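Long-range contact in ringhalexin (Hemachatus haemachatus, PDB 4ZQY), which inhibits activation of coagulation factor X by factor VIIa, acting as an anticoagulant three-finger toxin with weak irreversible neurotoxicity: residues Y23-F28 against W37-C42. Residues are numbered along the deposited sequence; the frame is centred on the assembly and turned at random.
Sequences YCFKKF and WVIRGC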
loop_
_atom_site.group_PDB
_atom_site.type_symbol
_atom_site.label_atom_id
_atom_site.label_comp_id
_atom_site.label_asym_id
_atom_site.label_seq_id
_atom_site.Cartn_x
_atom_site.Cartn_y
_atom_site.Cartn_z
ATOM N N TYR A 23 8.105 8.566 -9.566
ATOM C CA TYR A 23 7.119 7.985 -8.670
ATOM C C TYR A 23 6.340 9.072 -7.952
ATOM O O TYR A 23 6.882 10.129 -7.639
ATOM C CB TYR A 23 7.795 7.090 -7.634
ATOM C CG TYR A 23 8.417 5.840 -8.206
ATOM C CD1 TYR A 23 7.644 4.739 -8.551
ATOM C CD2 TYR A 23 9.792 5.763 -8.391
ATOM C CE1 TYR A 23 8.225 3.598 -9.069
ATOM C CE2 TYR A 23 10.379 4.635 -8.904
ATOM C CZ TYR A 23 9.597 3.552 -9.242
ATOM O OH TYR A 23 10.201 2.424 -9.755
ATOM N N CYS A 24 5.056 8.823 -7.734
ATOM C CA CYS A 24 4.251 9.658 -6.858
ATOM C C CYS A 24 3.970 8.820 -5.628
ATOM O O CYS A 24 3.763 7.617 -5.741
ATOM C CB CYS A 24 2.924 10.050 -7.508
ATOM S SG CYS A 24 2.972 11.015 -9.011
ATOM N N PHE A 25 3.995 9.420 -4.448
ATOM C CA PHE A 25 3.687 8.638 -3.261
ATOM C C PHE A 25 2.554 9.291 -2.482
ATOM O O PHE A 25 2.255 10.467 -2.678
ATOM C CB PHE A 25 4.908 8.463 -2.362
ATOM C CG PHE A 25 5.322 9.710 -1.667
ATOM C CD1 PHE A 25 4.763 10.052 -0.446
ATOM C CD2 PHE A 25 6.270 10.538 -2.220
ATOM C CE1 PHE A 25 5.133 11.199 0.196
ATOM C CE2 PHE A 25 6.646 11.690 -1.577
ATOM C CZ PHE A 25 6.077 12.020 -0.370
ATOM N N LYS A 26 1.958 8.523 -1.574
ATOM C CA LYS A 26 1.015 9.054 -0.600
ATOM C C LYS A 26 1.227 8.416 0.771
ATOM O O LYS A 26 1.204 7.199 0.906
ATOM C CB LYS A 26 -0.432 8.849 -1.036
ATOM C CG LYS A 26 -1.384 9.533 -0.066
ATOM C CD LYS A 26 -2.843 9.455 -0.451
ATOM C CE LYS A 26 -3.426 8.097 -0.104
ATOM N NZ LYS A 26 -4.908 8.062 -0.238
ATOM N N LYS A 27 1.414 9.248 1.788
ATOM C CA LYS A 27 1.684 8.768 3.132
ATOM C C LYS A 27 0.521 9.091 4.087
ATOM O O LYS A 27 0.042 10.218 4.134
ATOM C CB LYS A 27 2.981 9.416 3.634
ATOM C CG LYS A 27 3.771 8.658 4.675
ATOM C CD LYS A 27 5.121 9.342 4.975
ATOM C CE LYS A 27 6.126 9.131 3.825
ATOM N NZ LYS A 27 7.478 9.731 4.069
ATOM N N PHE A 28 0.047 8.090 4.824
ATOM C CA PHE A 28 -1.057 8.304 5.761
ATOM C C PHE A 28 -0.968 7.348 6.954
ATOM O O PHE A 28 -0.402 6.264 6.834
ATOM C CB PHE A 28 -2.403 8.177 5.032
ATOM C CG PHE A 28 -2.619 6.865 4.343
ATOM C CD1 PHE A 28 -2.105 6.631 3.076
ATOM C CD2 PHE A 28 -3.393 5.887 4.936
ATOM C CE1 PHE A 28 -2.318 5.428 2.440
ATOM C CE2 PHE A 28 -3.614 4.678 4.305
ATOM C CZ PHE A 28 -3.077 4.447 3.053
ATOM N N TRP A 37 -3.862 13.422 8.967
ATOM C CA TRP A 37 -2.898 14.021 8.071
ATOM C C TRP A 37 -2.633 13.104 6.881
ATOM O O TRP A 37 -2.685 11.886 7.022
ATOM C CB TRP A 37 -1.577 14.315 8.764
ATOM C CG TRP A 37 -0.939 13.143 9.427
ATOM C CD1 TRP A 37 -1.057 12.775 10.735
ATOM C CD2 TRP A 37 -0.120 12.151 8.803
ATOM N NE1 TRP A 37 -0.324 11.641 10.975
ATOM C CE2 TRP A 37 0.252 11.231 9.802
ATOM C CE3 TRP A 37 0.346 11.958 7.496
ATOM C CZ2 TRP A 37 1.067 10.135 9.539
ATOM C CZ3 TRP A 37 1.154 10.871 7.236
ATOM C CH2 TRP A 37 1.507 9.972 8.252
ATOM N N VAL A 38 -2.442 13.671 5.696
ATOM C CA VAL A 38 -2.024 12.862 4.558
ATOM C C VAL A 38 -0.864 13.579 3.868
ATOM O O VAL A 38 -0.916 14.793 3.677
ATOM C CB VAL A 38 -3.175 12.620 3.577
ATOM C CG1 VAL A 38 -2.664 11.898 2.353
ATOM C CG2 VAL A 38 -4.265 11.788 4.241
ATOM N N ILE A 39 0.189 12.831 3.534
ATOM C CA ILE A 39 1.353 13.374 2.823
ATOM C C ILE A 39 1.516 12.860 1.389
ATOM O O ILE A 39 1.553 11.658 1.160
ATOM C CB ILE A 39 2.650 13.047 3.583
ATOM C CG1 ILE A 39 2.574 13.615 4.993
ATOM C CG2 ILE A 39 3.863 13.626 2.877
ATOM C CD1 ILE A 39 2.286 15.097 5.013
ATOM N N ARG A 40 1.664 13.782 0.440
ATOM C CA ARG A 40 1.865 13.446 -0.966
ATOM C C ARG A 40 3.067 14.156 -1.558
ATOM O O ARG A 40 3.520 15.175 -1.042
ATOM C CB ARG A 40 0.626 13.812 -1.793
ATOM C CG ARG A 40 -0.637 13.010 -1.494
ATOM C CD ARG A 40 -1.760 13.427 -2.430
ATOM N NE ARG A 40 -3.017 12.737 -2.167
ATOM C CZ ARG A 40 -3.892 13.098 -1.233
ATOM N NH1 ARG A 40 -3.606 14.110 -0.425
ATOM N NH2 ARG A 40 -5.025 12.414 -1.074
ATOM N N GLY A 41 3.599 13.581 -2.630
ATOM C CA GLY A 41 4.724 14.167 -3.321
ATOM C C GLY A 41 5.352 13.263 -4.352
ATOM O O GLY A 41 4.796 12.226 -4.707
ATOM N N CYS A 42 6.488 13.712 -4.878
ATOM C CA CYS A 42 7.241 12.985 -5.893
ATOM C C CYS A 42 8.330 12.164 -5.215
ATOM O O CYS A 42 8.720 12.456 -4.091
ATOM C CB CYS A 42 7.855 13.950 -6.909
ATOM S SG CYS A 42 6.652 14.956 -7.811
#
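The backbone O of Lys27 accepts a nearly straight hydrogen bond from Ile39 N, 2.7 Å long, and the CA of Val38 approaches the same oxygen. This pairing belongs to the antiparallel hairpin that forms the central finger of the three-finger toxin fold. Within these segments the hydrogen-bonded pairs are Lys27 with Ile39 and Phe25 with Gly41. Phe25 N donates to Gly41 O at 2.9 Å; the return bond from Gly41 N to Phe25 O is weak.

The Phe25 ring folds across the neighbouring strand over Gly41, with CG set between the backbone N and the carbonyl carbon (chi1 71°). Gly41 N lies over one ring face, toward the rim. Cys42 O sits at the ring edge, and CE1 touches Ile39 CG2 at 3.8 Å.

Lys26 and Arg40 run side by side on the other face of the sheet. Lys26 CD packs over the guanidinium, 3.7 Å from Arg40 NE. Lys26 NZ and Arg40 NH2, like charges, come within 4.4 Å. NZ hydrogen-bonds to Arg65 O and Arg40 NE to Asn64 O, so carbonyls at the C-terminal end take up these donors. Cys24 and Cys42 share this face and form disulfides with Cys3 and Cys17. Toward the fingertip, Trp37 CZ3 lies 3.7 Å from Phe28 CA.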